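Local coordinates for protein nucleoporin NUP145N (Chaetomium thermophilum, PDB 5HB6) that probably serves as a structural component of the nuclear pore complex, this part being its autoproteolytic domain, a peptidase of family S59, at residues F39-D44 against N82-I87. The protein carries 1 engineered substitution. Numbering follows the deposited sequence.
Sequences FKVPVD and NVPALI
F39 and A85 form an antiparallel bridge where strands 35-39 and 85-89, neighbours in the six-stranded sheet, meet at their ends. Their CA atoms lie 4.2 Å apart, as a non-hydrogen-bonded pair, and both side chains occupy the same face, F39 CD1 coming within 4.1 Å of A85 CB. One residue on, K40 N donates to P84 O at 2.9 Å; the bond is nearly straight (172° at the hydrogen), with the donor tilted 34° from the carbonyl plane. It is the one backbone bond between 39-44 and 82-87; L86 with Q38 continues the strand pairing. Toward V83 and V43, past the bridge, the segments meet through apolar side chains. V83 is the shared surface: its CG2 touches F39 CD1 at 3.7 Å and V43 CG1 at 3.8 Å, while V83 CB meets V41 CG2, also at 3.8 Å. On the more open side, the K40 chain runs across the A85-L86 backbone, CD lying 3.5 Å from A85 C, and in the conformer described NZ reaches S133 OG across strand 85-89. The arrangement is that of two neighbouring antiparallel strands giving way to loops, here in the sheet of the Nup98-type autopeptidase domain.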
loop_
_atom_site.group_PDB
_atom_site.type_symbol
_atom_site.label_atom_id
_atom_site.label_comp_id
_atom_site.label_asym_id
_atom_site.label_seq_id
_atom_site.Cartn_x
_atom_site.Cartn_y
_atom_site.Cartn_z
ATOM N N PHE A 39 -6.313 -0.045 -2.210
ATOM C CA PHE A 39 -7.032 1.219 -2.300
ATOM C C PHE A 39 -8.454 1.038 -1.779
ATOM O O PHE A 39 -9.142 0.069 -2.135
ATOM C CB PHE A 39 -6.942 1.781 -3.722
ATOM C CG PHE A 39 -5.514 2.057 -4.125
ATOM C CD1 PHE A 39 -4.900 3.246 -3.757
ATOM C CD2 PHE A 39 -4.756 1.103 -4.776
ATOM C CE1 PHE A 39 -3.579 3.493 -4.074
ATOM C CE2 PHE A 39 -3.423 1.326 -5.076
ATOM C CZ PHE A 39 -2.831 2.527 -4.722
ATOM N N LYS A 40 -8.886 1.965 -0.940
ATOM C CA LYS A 40 -10.095 1.786 -0.155
ATOM C C LYS A 40 -11.350 2.288 -0.852
ATOM O O LYS A 40 -12.449 1.953 -0.407
ATOM C CB LYS A 40 -9.931 2.467 1.216
ATOM C CG LYS A 40 -8.941 1.707 2.121
ATOM C CD LYS A 40 -8.518 2.477 3.361
ATOM C CE LYS A 40 -9.666 2.725 4.278
ATOM N NZ LYS A 40 -9.186 3.396 5.528
ATOM N N VAL A 41 -11.213 3.009 -1.956
ATOM C CA VAL A 41 -12.345 3.555 -2.700
ATOM C C VAL A 41 -12.149 3.118 -4.143
ATOM O O VAL A 41 -11.046 2.688 -4.530
ATOM C CB VAL A 41 -12.396 5.096 -2.592
ATOM C CG1 VAL A 41 -12.649 5.529 -1.162
ATOM C CG2 VAL A 41 -11.103 5.705 -3.105
ATOM N N PRO A 42 -13.191 3.217 -4.971
ATOM C CA PRO A 42 -13.001 2.897 -6.389
ATOM C C PRO A 42 -11.997 3.865 -6.981
ATOM O O PRO A 42 -11.980 5.050 -6.634
ATOM C CB PRO A 42 -14.395 3.094 -7.002
ATOM C CG PRO A 42 -15.333 3.005 -5.864
ATOM C CD PRO A 42 -14.591 3.596 -4.683
ATOM N N VAL A 43 -11.141 3.349 -7.860
ATOM C CA VAL A 43 -10.111 4.168 -8.489
ATOM C C VAL A 43 -10.314 4.212 -9.997
ATOM O O VAL A 43 -10.708 3.228 -10.630
ATOM C CB VAL A 43 -8.680 3.698 -8.142
ATOM C CG1 VAL A 43 -8.365 3.981 -6.671
ATOM C CG2 VAL A 43 -8.488 2.247 -8.463
ATOM N N ASP A 44 -9.989 5.358 -10.573
ATOM C CA ASP A 44 -10.106 5.572 -12.013
ATOM C C ASP A 44 -8.772 5.190 -12.642
ATOM O O ASP A 44 -7.774 5.890 -12.464
ATOM C CB ASP A 44 -10.449 7.033 -12.290
ATOM C CG ASP A 44 -10.665 7.327 -13.771
ATOM O OD1 ASP A 44 -10.434 6.436 -14.626
ATOM O OD2 ASP A 44 -11.058 8.473 -14.064
ATOM N N ASN A 82 -4.217 8.692 -5.700
ATOM C CA ASN A 82 -3.953 9.552 -4.544
ATOM C C ASN A 82 -5.208 9.618 -3.677
ATOM O O ASN A 82 -5.870 10.645 -3.531
ATOM C CB ASN A 82 -3.501 10.935 -5.005
ATOM C CG ASN A 82 -2.880 11.751 -3.876
ATOM O OD1 ASN A 82 -2.648 11.230 -2.780
ATOM N ND2 ASN A 82 -2.589 13.031 -4.150
ATOM N N VAL A 83 -5.522 8.465 -3.094
ATOM C CA VAL A 83 -6.804 8.233 -2.441
ATOM C C VAL A 83 -6.561 7.409 -1.183
ATOM O O VAL A 83 -5.464 6.863 -0.980
ATOM C CB VAL A 83 -7.789 7.508 -3.376
ATOM C CG1 VAL A 83 -8.039 8.315 -4.653
ATOM C CG2 VAL A 83 -7.287 6.100 -3.724
ATOM N N PRO A 84 -7.574 7.240 -0.340
ATOM C CA PRO A 84 -7.391 6.426 0.867
ATOM C C PRO A 84 -6.944 4.992 0.550
ATOM O O PRO A 84 -7.412 4.364 -0.409
ATOM C CB PRO A 84 -8.780 6.470 1.519
ATOM C CG PRO A 84 -9.333 7.783 1.096
ATOM C CD PRO A 84 -8.868 7.944 -0.320
ATOM N N ALA A 85 -6.042 4.471 1.384
ATOM C CA ALA A 85 -5.468 3.151 1.138
ATOM C C ALA A 85 -5.106 2.494 2.454
ATOM O O ALA A 85 -4.787 3.169 3.437
ATOM C CB ALA A 85 -4.207 3.203 0.251
ATOM N N LEU A 86 -5.097 1.160 2.425
ATOM C CA LEU A 86 -4.656 0.323 3.524
ATOM C C LEU A 86 -3.335 -0.299 3.116
ATOM O O LEU A 86 -3.278 -1.078 2.151
ATOM C CB LEU A 86 -5.710 -0.740 3.827
ATOM C CG LEU A 86 -5.296 -1.855 4.806
ATOM C CD1 LEU A 86 -5.142 -1.335 6.186
ATOM C CD2 LEU A 86 -6.353 -2.972 4.833
ATOM N N ILE A 87 -2.289 -0.018 3.887
ATOM C CA ILE A 87 -0.929 -0.443 3.559
ATOM C C ILE A 87 -0.530 -1.494 4.573
ATOM O O ILE A 87 -0.717 -1.296 5.775
ATOM C CB ILE A 87 0.028 0.759 3.596
ATOM C CG1 ILE A 87 -0.409 1.781 2.547
ATOM C CG2 ILE A 87 1.454 0.321 3.392
ATOM C CD1 ILE A 87 0.344 3.063 2.640
#